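PDB 4LSW: D-2-hydroxyacid dehydrogensase protein, which probably catalyses the NAD(P)-dependent interconversion of D-2-hydroxyacids and the corresponding 2-oxoacids. Local coordinates for residues I6-P11 against F24-L29; G10-W15 against A50-L55; R45-A50 against N67-S72; A60-C65 against A84-R89; V76-V81 against V93-D98. All blocks are in the same frame, centred on the assembly; numbering follows the deposited sequence.

Overall arrangement
All five contacts belong to one open alpha/beta domain, and its sheet ties them together. Interactions 1 and 3 pair neighbouring strands: strand 5-8 sits between 25-28 and 48-52, and 48-52 borders 70-74. Both are built on backbone bonds, with apolar side chains packing on the faces of the sheet, but interaction 3 is more buried and adds a salt bridge. Interaction 2 reuses strand 48-52, sharing Ala50 with interaction 3 and Gly10 and Pro11 with interaction 1; a tyrosine hydroxyl and a water do the work there. Interaction 4 joins two helices packed on the sheet, apolar inside and charged outside. Interaction 5, partly exposed, relies on one side-chain amide and touches interaction 4 through Cys86.

Interaction 1 of 5, residues I6-P11 against F24-L29; sequences ILQLGP and FTVHRL
A chi1 of 73° sets CG1 of Ile6 between its own backbone N and carbonyl carbon, and an anti chi2 then sends CD1 to within 3.7 Å of Val26 CG2. The same methyl reaches Phe24 CD2 at 3.9 Å, so a single carbon meets both a valine branch and a phenylalanine ring. Val26 is flanked on its other branch by Gln8, whose OE1 comes 3.4 Å from Val26 CG1. That amide cannot swing freely: its NE2 bonds to Gly10 O at 2.9 Å, with the acceptor in the amide plane, and also to Gln17 OE1. On the face carrying Leu7 and His27, Leu7 CD1 lies 4.0 Å from His27 CB, the two side chains crossing at about a right angle. Past the strand ends, Leu9 and Leu29 lie side by side, pointing the same way, CD2 to CD2 at 3.9 Å. The backbones run parallel and trade four hydrogen bonds. His27 N to Ile6 O (2.9 Å, 177°) is nearly straight; Gln8 N to His27 O follows, with Ile6 N to Thr25 O before them and Leu29 N to Gln8 O after. This pair is the two strands of a beta-alpha-beta unit joined by helix 14-23. Strand 25-28 ends the sheet, strand 48-52 borders 5-8 on its other flank, and helix 35-42 covers Leu7, His27 and Leu29.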
# COMPACT_ATOMS: atom_id res chain seq x y z
N ILE A 6 -25.60 -10.76 -1.92
CA ILE A 6 -24.30 -10.47 -1.33
C ILE A 6 -24.41 -9.33 -0.32
O ILE A 6 -25.32 -8.50 -0.38
CB ILE A 6 -23.24 -10.16 -2.40
CG1 ILE A 6 -23.47 -8.80 -3.04
CG2 ILE A 6 -23.23 -11.24 -3.48
CD1 ILE A 6 -22.40 -8.45 -4.04
N LEU A 7 -23.48 -9.30 0.63
CA LEU A 7 -23.45 -8.27 1.65
C LEU A 7 -22.22 -7.40 1.42
O LEU A 7 -21.09 -7.90 1.42
CB LEU A 7 -23.42 -8.91 3.04
CG LEU A 7 -23.57 -8.01 4.28
CD1 LEU A 7 -24.96 -7.40 4.37
CD2 LEU A 7 -23.29 -8.83 5.53
N GLN A 8 -22.43 -6.11 1.21
CA GLN A 8 -21.34 -5.18 0.93
C GLN A 8 -21.07 -4.33 2.17
O GLN A 8 -21.97 -3.69 2.71
CB GLN A 8 -21.70 -4.29 -0.26
CG GLN A 8 -20.58 -3.34 -0.68
CD GLN A 8 -20.94 -2.54 -1.91
OE1 GLN A 8 -21.66 -3.02 -2.79
NE2 GLN A 8 -20.46 -1.30 -1.98
N LEU A 9 -19.82 -4.33 2.64
CA LEU A 9 -19.52 -3.72 3.94
C LEU A 9 -19.12 -2.25 3.89
O LEU A 9 -19.26 -1.55 4.90
CB LEU A 9 -18.45 -4.54 4.67
CG LEU A 9 -18.72 -6.02 4.88
CD1 LEU A 9 -17.68 -6.60 5.83
CD2 LEU A 9 -20.13 -6.27 5.40
N GLY A 10 -18.64 -1.79 2.74
CA GLY A 10 -18.28 -0.39 2.57
C GLY A 10 -18.49 0.05 1.13
O GLY A 10 -18.60 -0.78 0.24
N PRO A 11 -18.55 1.37 0.90
CA PRO A 11 -18.79 1.88 -0.46
C PRO A 11 -17.67 1.57 -1.45
O PRO A 11 -16.51 1.42 -1.07
CB PRO A 11 -18.88 3.40 -0.24
CG PRO A 11 -18.17 3.65 1.06
CD PRO A 11 -18.45 2.44 1.90
N PHE A 24 -26.12 -8.59 -8.95
CA PHE A 24 -26.39 -9.19 -7.65
C PHE A 24 -27.46 -8.44 -6.90
O PHE A 24 -27.76 -7.30 -7.22
CB PHE A 24 -25.10 -9.22 -6.80
CG PHE A 24 -23.96 -9.91 -7.47
CD1 PHE A 24 -24.02 -11.27 -7.73
CD2 PHE A 24 -22.81 -9.21 -7.84
CE1 PHE A 24 -22.98 -11.93 -8.36
CE2 PHE A 24 -21.76 -9.86 -8.47
CZ PHE A 24 -21.84 -11.22 -8.73
N THR A 25 -28.04 -9.09 -5.89
CA THR A 25 -28.90 -8.42 -4.93
C THR A 25 -27.98 -7.98 -3.80
O THR A 25 -27.60 -8.79 -2.96
CB THR A 25 -29.98 -9.36 -4.39
OG1 THR A 25 -30.78 -9.84 -5.48
CG2 THR A 25 -30.88 -8.65 -3.37
N VAL A 26 -27.61 -6.70 -3.81
CA VAL A 26 -26.58 -6.20 -2.91
C VAL A 26 -27.19 -5.50 -1.71
O VAL A 26 -27.88 -4.48 -1.85
CB VAL A 26 -25.64 -5.23 -3.63
CG1 VAL A 26 -24.55 -4.72 -2.67
CG2 VAL A 26 -25.02 -5.90 -4.85
N HIS A 27 -26.90 -6.04 -0.53
CA HIS A 27 -27.32 -5.43 0.72
C HIS A 27 -26.17 -4.60 1.27
O HIS A 27 -25.09 -5.13 1.54
CB HIS A 27 -27.75 -6.52 1.70
CG HIS A 27 -28.84 -7.40 1.16
ND1 HIS A 27 -30.15 -6.99 1.06
CD2 HIS A 27 -28.79 -8.66 0.66
CE1 HIS A 27 -30.87 -7.96 0.54
NE2 HIS A 27 -30.07 -8.98 0.27
N ARG A 28 -26.41 -3.30 1.42
CA ARG A 28 -25.37 -2.37 1.87
C ARG A 28 -25.43 -2.21 3.38
O ARG A 28 -26.23 -1.43 3.89
CB ARG A 28 -25.56 -1.01 1.21
CG ARG A 28 -25.58 -1.08 -0.31
CD ARG A 28 -25.75 0.29 -0.91
NE ARG A 28 -25.83 0.22 -2.37
CZ ARG A 28 -25.73 1.28 -3.17
NH1 ARG A 28 -25.54 2.49 -2.65
NH2 ARG A 28 -25.81 1.13 -4.48
N LEU A 29 -24.58 -2.94 4.09
CA LEU A 29 -24.59 -2.90 5.54
C LEU A 29 -24.20 -1.50 6.03
O LEU A 29 -24.65 -1.05 7.09
CB LEU A 29 -23.66 -3.98 6.12
CG LEU A 29 -23.80 -4.24 7.61
CD1 LEU A 29 -25.23 -4.60 7.95
CD2 LEU A 29 -22.84 -5.34 8.06

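Interaction 2 of 5, residues G10-W15 against A50-L55; sequences GPYPAW and ATRGEL
Tyr12 OH donates to Thr51 O over 2.8 Å, coming in from above the carbonyl plane, while that oxygen sits at the edge of the tyrosine ring and in its plane. The hydroxyl also rests against Ala50, with Ala50 CB 3.4 Å from Tyr12 OH. Over the centre of one ring face lies Gly10 O, 4.2 Å above the plane. Arg52 CG is 3.8 Å from Tyr12 CE1, and the arginine slides past the ring in the opposite direction, its guanidinium plane turned only 25° from that of the ring. A bend at chi3 (67°) turns the Arg52 chain at NE; NH1 gives a weak bond to Pro11 O, and NH2 makes a long salt bridge with Glu54. A water links the backbones: it accepts from Gly10 N at 2.9 Å and donates to Ala50 O at 3.1 Å. Gly10, with no side chain, lets Leu55 CD1 come to 3.6 Å from its CA. A phenylalanine in place of Tyr12 would probably leave Thr51 O without this donor and the ring less firmly fixed. The segment 10-15 leads from strand 5-8 into helix 14-23, alongside the carboxyl end of strand 48-52, with Tyr12 lying against Tyr74 of strand 70-74 and Leu297 of helix 287-306.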
# COMPACT_ATOMS: atom_id res chain seq x y z
N GLY A 10 -18.64 -1.79 2.74
CA GLY A 10 -18.28 -0.39 2.57
C GLY A 10 -18.49 0.05 1.13
O GLY A 10 -18.60 -0.78 0.24
N PRO A 11 -18.55 1.37 0.90
CA PRO A 11 -18.79 1.88 -0.46
C PRO A 11 -17.67 1.57 -1.45
O PRO A 11 -16.51 1.42 -1.07
CB PRO A 11 -18.88 3.40 -0.24
CG PRO A 11 -18.17 3.65 1.06
CD PRO A 11 -18.45 2.44 1.90
N TYR A 12 -18.03 1.47 -2.73
CA TYR A 12 -17.08 1.37 -3.83
C TYR A 12 -17.38 2.49 -4.82
O TYR A 12 -18.47 3.05 -4.80
CB TYR A 12 -17.25 0.05 -4.58
CG TYR A 12 -16.91 -1.21 -3.83
CD1 TYR A 12 -15.71 -1.35 -3.15
CD2 TYR A 12 -17.81 -2.26 -3.80
CE1 TYR A 12 -15.42 -2.52 -2.46
CE2 TYR A 12 -17.54 -3.42 -3.13
CZ TYR A 12 -16.35 -3.55 -2.46
OH TYR A 12 -16.11 -4.74 -1.80
N PRO A 13 -16.42 2.80 -5.71
CA PRO A 13 -16.70 3.79 -6.76
C PRO A 13 -17.88 3.35 -7.61
O PRO A 13 -18.13 2.16 -7.72
CB PRO A 13 -15.43 3.76 -7.61
CG PRO A 13 -14.37 3.35 -6.67
CD PRO A 13 -15.02 2.35 -5.74
N ALA A 14 -18.58 4.32 -8.21
CA ALA A 14 -19.74 4.03 -9.05
C ALA A 14 -19.47 3.03 -10.18
O ALA A 14 -20.35 2.26 -10.55
CB ALA A 14 -20.31 5.33 -9.60
N TRP A 15 -18.25 3.04 -10.72
CA TRP A 15 -17.94 2.16 -11.84
C TRP A 15 -17.87 0.67 -11.43
O TRP A 15 -17.90 -0.22 -12.28
CB TRP A 15 -16.68 2.61 -12.61
CG TRP A 15 -15.43 2.79 -11.79
CD1 TRP A 15 -14.84 1.88 -10.98
CD2 TRP A 15 -14.59 3.95 -11.77
NE1 TRP A 15 -13.70 2.40 -10.42
CE2 TRP A 15 -13.52 3.68 -10.90
CE3 TRP A 15 -14.64 5.20 -12.40
CZ2 TRP A 15 -12.50 4.60 -10.64
CZ3 TRP A 15 -13.63 6.13 -12.13
CH2 TRP A 15 -12.58 5.82 -11.26
N ALA A 50 -18.72 -8.70 0.10
CA ALA A 50 -17.80 -7.85 -0.63
C ALA A 50 -17.29 -6.82 0.36
O ALA A 50 -18.06 -6.06 0.94
CB ALA A 50 -18.51 -7.16 -1.80
N THR A 51 -15.98 -6.80 0.57
CA THR A 51 -15.43 -5.95 1.60
C THR A 51 -14.20 -5.22 1.08
O THR A 51 -13.92 -5.20 -0.13
CB THR A 51 -15.13 -6.75 2.90
OG1 THR A 51 -14.81 -5.85 3.97
CG2 THR A 51 -14.00 -7.75 2.69
N ARG A 52 -13.48 -4.61 2.01
CA ARG A 52 -12.24 -3.90 1.72
C ARG A 52 -11.20 -4.34 2.73
O ARG A 52 -11.55 -4.85 3.80
CB ARG A 52 -12.48 -2.39 1.78
CG ARG A 52 -13.35 -1.87 0.65
CD ARG A 52 -13.90 -0.47 0.91
NE ARG A 52 -12.85 0.55 0.92
CZ ARG A 52 -12.68 1.48 -0.01
NH1 ARG A 52 -13.50 1.55 -1.06
NH2 ARG A 52 -11.70 2.36 0.10
N GLY A 53 -9.92 -4.18 2.38
CA GLY A 53 -8.83 -4.58 3.25
C GLY A 53 -9.01 -4.06 4.66
O GLY A 53 -8.84 -4.80 5.63
N GLU A 54 -9.39 -2.79 4.76
CA GLU A 54 -9.62 -2.14 6.05
C GLU A 54 -10.70 -2.83 6.88
O GLU A 54 -10.47 -3.23 8.02
CB GLU A 54 -10.03 -0.68 5.81
CG GLU A 54 -9.16 0.07 4.82
CD GLU A 54 -9.86 1.30 4.26
OE1 GLU A 54 -10.07 1.36 3.03
OE2 GLU A 54 -10.19 2.21 5.05
N LEU A 55 -11.88 -2.94 6.28
CA LEU A 55 -13.09 -3.39 6.98
C LEU A 55 -13.08 -4.87 7.33
O LEU A 55 -13.60 -5.27 8.37
CB LEU A 55 -14.32 -3.09 6.12
CG LEU A 55 -14.44 -1.65 5.64
CD1 LEU A 55 -15.54 -1.52 4.61
CD2 LEU A 55 -14.72 -0.75 6.81
O HOH W 1 -16.97 -3.21 0.79

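Interaction 3 of 5, residues R45-A50 against N67-S72; sequences RIRAIA and NLELIS
Strands 48-52 and 70-74 are the two strands of a beta-alpha-beta unit whose helix is 59-63, and residues Arg45-Ala50 and Asn67-Ser72 run side by side. Arg47 O accepts twice: Glu69 N reaches it at 2.8 Å from above the carbonyl plane, and Leu70 N adds a weak bond at 3.3 Å. Regular parallel pairing follows, Ile49 N to Leu70 O at 2.9 Å and then Ser72 N to Ile49 O. Side by side and pointing the same way, the Arg47 and Glu69 chains form a salt bridge, NE to OE2 at 3.1 Å. The nitrogen meets OE2 from above the carboxylate plane, and the two flat groups are turned 62° apart. A bend at chi3 (61°) brings NE of Arg47 round to that oxygen, while Glu69 OE1 has its own partner in His304 of helix 287-306. A leucine in place of Arg47 would probably leave Glu69 OE2 without its cationic mate and the carboxylate freer to turn. On the side of Ile49 and Ile71, Leu68 crosses Ile49 at about a right angle, its CD1 3.8 Å from Ile49 CG1 and its CD2 equally near Ile49 CD1. Nearer the amino ends of the two segments, a water bridges Ile46 O (2.6 Å) and Asn67 N (2.8 Å). Parallel strands ordered 2-1-3-4-5 with helices on both sides are typical of the flavodoxin-like domain that D-2-hydroxyacid dehydrogenases pair with their Rossmann domain.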
# COMPACT_ATOMS: atom_id res chain seq x y z
N ARG A 45 -29.53 -15.25 3.79
CA ARG A 45 -29.47 -15.21 2.34
C ARG A 45 -28.08 -14.98 1.77
O ARG A 45 -27.83 -15.26 0.60
CB ARG A 45 -30.39 -14.12 1.80
CG ARG A 45 -31.83 -14.27 2.25
CD ARG A 45 -32.73 -13.52 1.31
NE ARG A 45 -34.14 -13.56 1.69
CZ ARG A 45 -35.01 -14.48 1.28
NH1 ARG A 45 -34.62 -15.48 0.50
NH2 ARG A 45 -36.28 -14.40 1.66
N ILE A 46 -27.18 -14.47 2.60
CA ILE A 46 -25.88 -14.00 2.11
C ILE A 46 -24.96 -15.15 1.69
O ILE A 46 -24.59 -15.99 2.50
CB ILE A 46 -25.17 -13.12 3.16
CG1 ILE A 46 -26.04 -11.92 3.54
CG2 ILE A 46 -23.82 -12.65 2.63
CD1 ILE A 46 -26.61 -11.15 2.35
N ARG A 47 -24.59 -15.15 0.41
CA ARG A 47 -23.70 -16.17 -0.11
C ARG A 47 -22.29 -15.62 -0.29
O ARG A 47 -21.33 -16.38 -0.32
CB ARG A 47 -24.25 -16.74 -1.42
CG ARG A 47 -25.52 -17.57 -1.23
CD ARG A 47 -26.12 -17.97 -2.55
NE ARG A 47 -25.19 -18.78 -3.34
CZ ARG A 47 -25.29 -18.98 -4.65
NH1 ARG A 47 -26.28 -18.43 -5.33
NH2 ARG A 47 -24.39 -19.73 -5.27
N ALA A 48 -22.16 -14.30 -0.42
CA ALA A 48 -20.83 -13.69 -0.48
C ALA A 48 -20.80 -12.33 0.20
O ALA A 48 -21.80 -11.61 0.19
CB ALA A 48 -20.35 -13.57 -1.93
N ILE A 49 -19.66 -12.00 0.78
CA ILE A 49 -19.42 -10.66 1.32
C ILE A 49 -18.44 -9.96 0.39
O ILE A 49 -17.47 -10.57 -0.09
CB ILE A 49 -18.86 -10.73 2.74
CG1 ILE A 49 -19.95 -11.20 3.71
CG2 ILE A 49 -18.33 -9.36 3.17
CD1 ILE A 49 -19.43 -11.51 5.09
N ALA A 50 -18.72 -8.70 0.10
CA ALA A 50 -17.80 -7.85 -0.63
C ALA A 50 -17.29 -6.82 0.36
O ALA A 50 -18.06 -6.06 0.94
CB ALA A 50 -18.51 -7.16 -1.80
N ASN A 67 -24.82 -19.23 5.58
CA ASN A 67 -24.70 -19.83 4.27
C ASN A 67 -23.65 -19.14 3.41
O ASN A 67 -23.60 -19.33 2.20
CB ASN A 67 -26.07 -19.85 3.59
CG ASN A 67 -27.09 -20.65 4.38
OD1 ASN A 67 -26.86 -21.80 4.72
ND2 ASN A 67 -28.22 -20.02 4.70
N LEU A 68 -22.80 -18.35 4.06
CA LEU A 68 -21.68 -17.68 3.40
C LEU A 68 -20.74 -18.65 2.68
O LEU A 68 -20.35 -19.69 3.23
CB LEU A 68 -20.89 -16.87 4.43
CG LEU A 68 -19.78 -15.95 3.90
CD1 LEU A 68 -20.35 -14.88 2.98
CD2 LEU A 68 -19.04 -15.32 5.06
N GLU A 69 -20.35 -18.29 1.45
CA GLU A 69 -19.48 -19.13 0.63
C GLU A 69 -18.13 -18.47 0.36
O GLU A 69 -17.09 -19.15 0.24
CB GLU A 69 -20.15 -19.44 -0.71
CG GLU A 69 -21.46 -20.22 -0.58
CD GLU A 69 -22.26 -20.29 -1.87
OE1 GLU A 69 -21.77 -19.84 -2.93
OE2 GLU A 69 -23.40 -20.79 -1.82
N LEU A 70 -18.14 -17.15 0.29
CA LEU A 70 -17.00 -16.42 -0.25
C LEU A 70 -16.94 -15.02 0.31
O LEU A 70 -17.96 -14.35 0.45
CB LEU A 70 -17.13 -16.33 -1.78
CG LEU A 70 -16.18 -15.36 -2.50
CD1 LEU A 70 -14.73 -15.79 -2.38
CD2 LEU A 70 -16.56 -15.23 -3.96
N ILE A 71 -15.73 -14.59 0.65
CA ILE A 71 -15.50 -13.19 0.99
C ILE A 71 -14.50 -12.65 -0.02
O ILE A 71 -13.38 -13.16 -0.12
CB ILE A 71 -14.94 -13.02 2.41
CG1 ILE A 71 -15.92 -13.59 3.44
CG2 ILE A 71 -14.68 -11.55 2.70
CD1 ILE A 71 -15.35 -13.73 4.85
N SER A 72 -14.92 -11.66 -0.79
CA SER A 72 -14.08 -11.04 -1.79
C SER A 72 -13.66 -9.65 -1.31
O SER A 72 -14.50 -8.81 -0.97
CB SER A 72 -14.79 -10.99 -3.15
OG SER A 72 -14.81 -12.27 -3.74
O HOH W 2 -25.62 -16.62 4.84

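Interaction 4 of 5, residues A60-C65 against A84-R89; sequences ALIEAC and AACRER
Ile62 and Ala85 mark the nearest approach of the two helical backbones, their CA atoms 7.3 Å apart, and no direct hydrogen bond crosses between the segments. Ile62 contributes the largest share of the buried surface. Its two branches diverge: CD1 goes to Ala85 CB at 3.8 Å and to Cys86 SG at 4.0 Å, whereas CG2, anti to the backbone N, lies 3.5 Å from Arg89 CD. Arg89 runs extended from CG to NE across that methyl and carries its guanidinium on to Glu63, where NH2 lies 3.6 Å from Glu63 CG. The carboxylate plane is turned 87° from the guanidinium plane, and Glu63 OE2 stays 4.2 Å from Arg89 NH2, well out of that plane, so the charges probably attract, but no N-H points at that oxygen. A water fills in, donating to Glu63 OE2 and accepting from Arg89 NH2. The other terminal nitrogen is engaged by the residue before it, Arg89 NH1 to Glu88 OE1 at 3.1 Å, and that same carboxylate oxygen has a second salt bridge, to Arg59. Helices 59-63 and 83-89 thus lie next to each other on one face of the sheet, Ile62 and Cys86 both resting on Ile71 of strand 70-74, with helix 35-42 packed against Leu61 and Ala64.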
# COMPACT_ATOMS: atom_id res chain seq x y z
N ALA A 60 -18.18 -12.55 14.17
CA ALA A 60 -19.60 -12.37 14.46
C ALA A 60 -20.39 -12.14 13.17
O ALA A 60 -21.50 -12.64 13.01
CB ALA A 60 -19.82 -11.23 15.44
N LEU A 61 -19.80 -11.39 12.24
CA LEU A 61 -20.46 -11.16 10.96
C LEU A 61 -20.58 -12.46 10.17
O LEU A 61 -21.63 -12.77 9.60
CB LEU A 61 -19.69 -10.12 10.15
CG LEU A 61 -20.28 -9.92 8.77
CD1 LEU A 61 -21.70 -9.38 8.89
CD2 LEU A 61 -19.41 -9.01 7.92
N ILE A 62 -19.49 -13.22 10.14
CA ILE A 62 -19.49 -14.52 9.48
C ILE A 62 -20.54 -15.45 10.10
O ILE A 62 -21.25 -16.15 9.38
CB ILE A 62 -18.07 -15.14 9.55
CG1 ILE A 62 -17.13 -14.36 8.62
CG2 ILE A 62 -18.10 -16.61 9.18
CD1 ILE A 62 -15.65 -14.56 8.90
N GLU A 63 -20.66 -15.42 11.42
CA GLU A 63 -21.66 -16.24 12.12
C GLU A 63 -23.09 -15.83 11.75
O GLU A 63 -24.00 -16.66 11.75
CB GLU A 63 -21.48 -16.15 13.64
CG GLU A 63 -20.21 -16.79 14.17
CD GLU A 63 -19.93 -16.45 15.62
OE1 GLU A 63 -19.97 -15.25 15.98
OE2 GLU A 63 -19.66 -17.39 16.40
N ALA A 64 -23.27 -14.55 11.44
CA ALA A 64 -24.59 -14.03 11.09
C ALA A 64 -24.96 -14.40 9.66
O ALA A 64 -26.10 -14.19 9.23
CB ALA A 64 -24.63 -12.52 11.28
N CYS A 65 -23.99 -14.93 8.91
CA CYS A 65 -24.21 -15.34 7.53
C CYS A 65 -23.92 -16.84 7.39
O CYS A 65 -22.90 -17.24 6.83
CB CYS A 65 -23.31 -14.54 6.58
SG CYS A 65 -23.56 -12.74 6.62
N ALA A 84 -9.42 -17.65 10.58
CA ALA A 84 -9.74 -18.84 11.36
C ALA A 84 -11.22 -19.18 11.24
O ALA A 84 -11.60 -20.35 11.10
CB ALA A 84 -9.33 -18.67 12.82
N ALA A 85 -12.06 -18.15 11.31
CA ALA A 85 -13.50 -18.34 11.16
C ALA A 85 -13.81 -18.86 9.76
O ALA A 85 -14.66 -19.72 9.58
CB ALA A 85 -14.23 -17.02 11.41
N CYS A 86 -13.10 -18.34 8.76
CA CYS A 86 -13.30 -18.79 7.40
C CYS A 86 -12.93 -20.26 7.23
O CYS A 86 -13.71 -21.03 6.69
CB CYS A 86 -12.50 -17.93 6.42
SG CYS A 86 -13.16 -16.26 6.21
N ARG A 87 -11.75 -20.63 7.71
CA ARG A 87 -11.28 -21.99 7.53
C ARG A 87 -12.10 -23.02 8.31
O ARG A 87 -12.24 -24.16 7.87
CB ARG A 87 -9.80 -22.10 7.88
CG ARG A 87 -8.91 -21.37 6.87
CD ARG A 87 -7.46 -21.74 7.06
NE ARG A 87 -6.59 -21.04 6.11
CZ ARG A 87 -5.91 -19.94 6.38
NH1 ARG A 87 -5.99 -19.39 7.59
NH2 ARG A 87 -5.14 -19.38 5.45
N GLU A 88 -12.65 -22.61 9.45
CA GLU A 88 -13.56 -23.47 10.21
C GLU A 88 -14.78 -23.82 9.37
O GLU A 88 -15.34 -24.91 9.50
CB GLU A 88 -14.04 -22.77 11.48
CG GLU A 88 -13.04 -22.65 12.61
CD GLU A 88 -13.51 -21.70 13.69
OE1 GLU A 88 -14.66 -21.22 13.61
OE2 GLU A 88 -12.72 -21.42 14.62
N ARG A 89 -15.19 -22.89 8.52
CA ARG A 89 -16.49 -22.97 7.84
C ARG A 89 -16.44 -23.31 6.36
O ARG A 89 -17.48 -23.45 5.72
CB ARG A 89 -17.24 -21.65 8.04
CG ARG A 89 -17.56 -21.39 9.49
CD ARG A 89 -18.24 -20.07 9.70
NE ARG A 89 -18.99 -20.08 10.94
CZ ARG A 89 -18.43 -20.04 12.15
NH1 ARG A 89 -17.11 -19.98 12.28
NH2 ARG A 89 -19.20 -20.07 13.23
O HOH W 3 -17.69 -18.70 15.60

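Interaction 5 of 5, residues V76-V81 against V93-D98; sequences VGYDAV and VTNTPD
Asn95 and Val76 make the tight part of this contact: ND2 donates to Val76 O at 2.9 Å, almost straight at 174°. The bond uses a lone pair in the carbonyl plane, and the oxygen in turn lies in the plane of the asparagine amide, which would favour this rotation of the amide. A chi1 of 66° puts CG of Asn95 between its backbone N and carbonyl carbon, and from there the amide reaches Val76 O. The ring of Tyr78 has Val76 O at its edge, in plane, and its CD1 lies 4.3 Å from Asn95 ND2. Elsewhere the fit is looser. Val81 CG1 and Val93 CG2 are buried yet only just meet, at 4.3 Å, with Val81 placed by a type I turn in which its N bonds to Tyr78 O. On the exposed side Val76 CG2 stands 3.9 Å from Thr96 O, which is buried by the contact without any polar partner in the model. Thr96 OG1 is better served, bonding to Gly75 N. Loops that follow neighbouring parallel strands, here 70-74 and 92-94, and gather at their carboxyl ends are where open alpha/beta domains usually place their sites. In relatives of this family the glycine-containing loop after the fourth strand lines the substrate cleft, which would suit 76-81, and Asp98 ties 93-98 to the NAD-binding domain through a salt bridge with Arg155.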
# COMPACT_ATOMS: atom_id res chain seq x y z
N VAL A 76 -5.24 -5.38 -1.70
CA VAL A 76 -4.26 -6.45 -1.51
C VAL A 76 -4.35 -7.12 -0.14
O VAL A 76 -4.41 -8.35 -0.03
CB VAL A 76 -2.82 -5.93 -1.68
CG1 VAL A 76 -1.83 -7.06 -1.48
CG2 VAL A 76 -2.62 -5.30 -3.05
N GLY A 77 -4.34 -6.30 0.91
CA GLY A 77 -4.34 -6.82 2.26
C GLY A 77 -5.71 -7.33 2.64
O GLY A 77 -6.73 -6.87 2.12
N TYR A 78 -5.74 -8.30 3.55
CA TYR A 78 -6.99 -8.86 4.03
C TYR A 78 -6.86 -9.27 5.50
O TYR A 78 -7.52 -10.19 5.97
CB TYR A 78 -7.43 -10.03 3.14
CG TYR A 78 -6.40 -11.12 2.95
CD1 TYR A 78 -5.44 -11.03 1.95
CD2 TYR A 78 -6.43 -12.25 3.74
CE1 TYR A 78 -4.52 -12.04 1.76
CE2 TYR A 78 -5.52 -13.26 3.57
CZ TYR A 78 -4.56 -13.16 2.58
OH TYR A 78 -3.66 -14.19 2.43
N ASP A 79 -5.99 -8.55 6.20
CA ASP A 79 -5.70 -8.74 7.61
C ASP A 79 -6.95 -8.82 8.49
O ASP A 79 -7.02 -9.62 9.43
CB ASP A 79 -4.86 -7.56 8.09
CG ASP A 79 -5.51 -6.24 7.75
OD1 ASP A 79 -6.14 -6.15 6.67
OD2 ASP A 79 -5.42 -5.30 8.57
N ALA A 80 -7.93 -7.98 8.18
CA ALA A 80 -9.10 -7.83 9.04
C ALA A 80 -10.20 -8.84 8.74
O ALA A 80 -11.26 -8.83 9.40
CB ALA A 80 -9.64 -6.41 8.95
N VAL A 81 -9.97 -9.71 7.76
CA VAL A 81 -10.86 -10.85 7.57
C VAL A 81 -10.43 -11.91 8.58
O VAL A 81 -9.24 -12.20 8.71
CB VAL A 81 -10.78 -11.41 6.14
CG1 VAL A 81 -11.63 -12.69 6.02
CG2 VAL A 81 -11.20 -10.34 5.12
N VAL A 93 -11.68 -17.00 0.33
CA VAL A 93 -11.40 -15.57 0.33
C VAL A 93 -10.59 -15.20 -0.92
O VAL A 93 -9.72 -15.96 -1.32
CB VAL A 93 -10.63 -15.15 1.60
CG1 VAL A 93 -10.41 -13.64 1.64
CG2 VAL A 93 -11.36 -15.61 2.87
N THR A 94 -10.91 -14.07 -1.54
CA THR A 94 -10.11 -13.55 -2.67
C THR A 94 -9.67 -12.12 -2.37
O THR A 94 -10.30 -11.43 -1.57
CB THR A 94 -10.89 -13.56 -4.01
OG1 THR A 94 -12.01 -12.66 -3.93
CG2 THR A 94 -11.37 -14.96 -4.37
N ASN A 95 -8.59 -11.68 -3.02
CA ASN A 95 -8.18 -10.28 -2.94
C ASN A 95 -7.96 -9.71 -4.34
O ASN A 95 -8.38 -10.32 -5.33
CB ASN A 95 -6.93 -10.11 -2.06
CG ASN A 95 -5.70 -10.77 -2.65
OD1 ASN A 95 -5.79 -11.66 -3.49
ND2 ASN A 95 -4.53 -10.34 -2.19
N THR A 96 -7.30 -8.55 -4.43
CA THR A 96 -6.99 -7.97 -5.74
C THR A 96 -5.51 -7.59 -5.88
O THR A 96 -5.15 -6.41 -5.79
CB THR A 96 -7.87 -6.75 -6.06
OG1 THR A 96 -7.57 -5.68 -5.15
CG2 THR A 96 -9.35 -7.11 -5.95
N PRO A 97 -4.65 -8.60 -6.11
CA PRO A 97 -3.20 -8.40 -6.19
C PRO A 97 -2.73 -8.00 -7.58
O PRO A 97 -3.50 -8.11 -8.54
CB PRO A 97 -2.67 -9.79 -5.87
CG PRO A 97 -3.69 -10.71 -6.46
CD PRO A 97 -5.02 -10.01 -6.29
N ASP A 98 -1.48 -7.54 -7.65
CA ASP A 98 -0.74 -7.33 -8.91
C ASP A 98 -1.14 -6.09 -9.70
O ASP A 98 -0.28 -5.41 -10.28
CB ASP A 98 -0.78 -8.58 -9.80
CG ASP A 98 -0.08 -9.76 -9.17
OD1 ASP A 98 0.96 -9.55 -8.51
OD2 ASP A 98 -0.56 -10.90 -9.33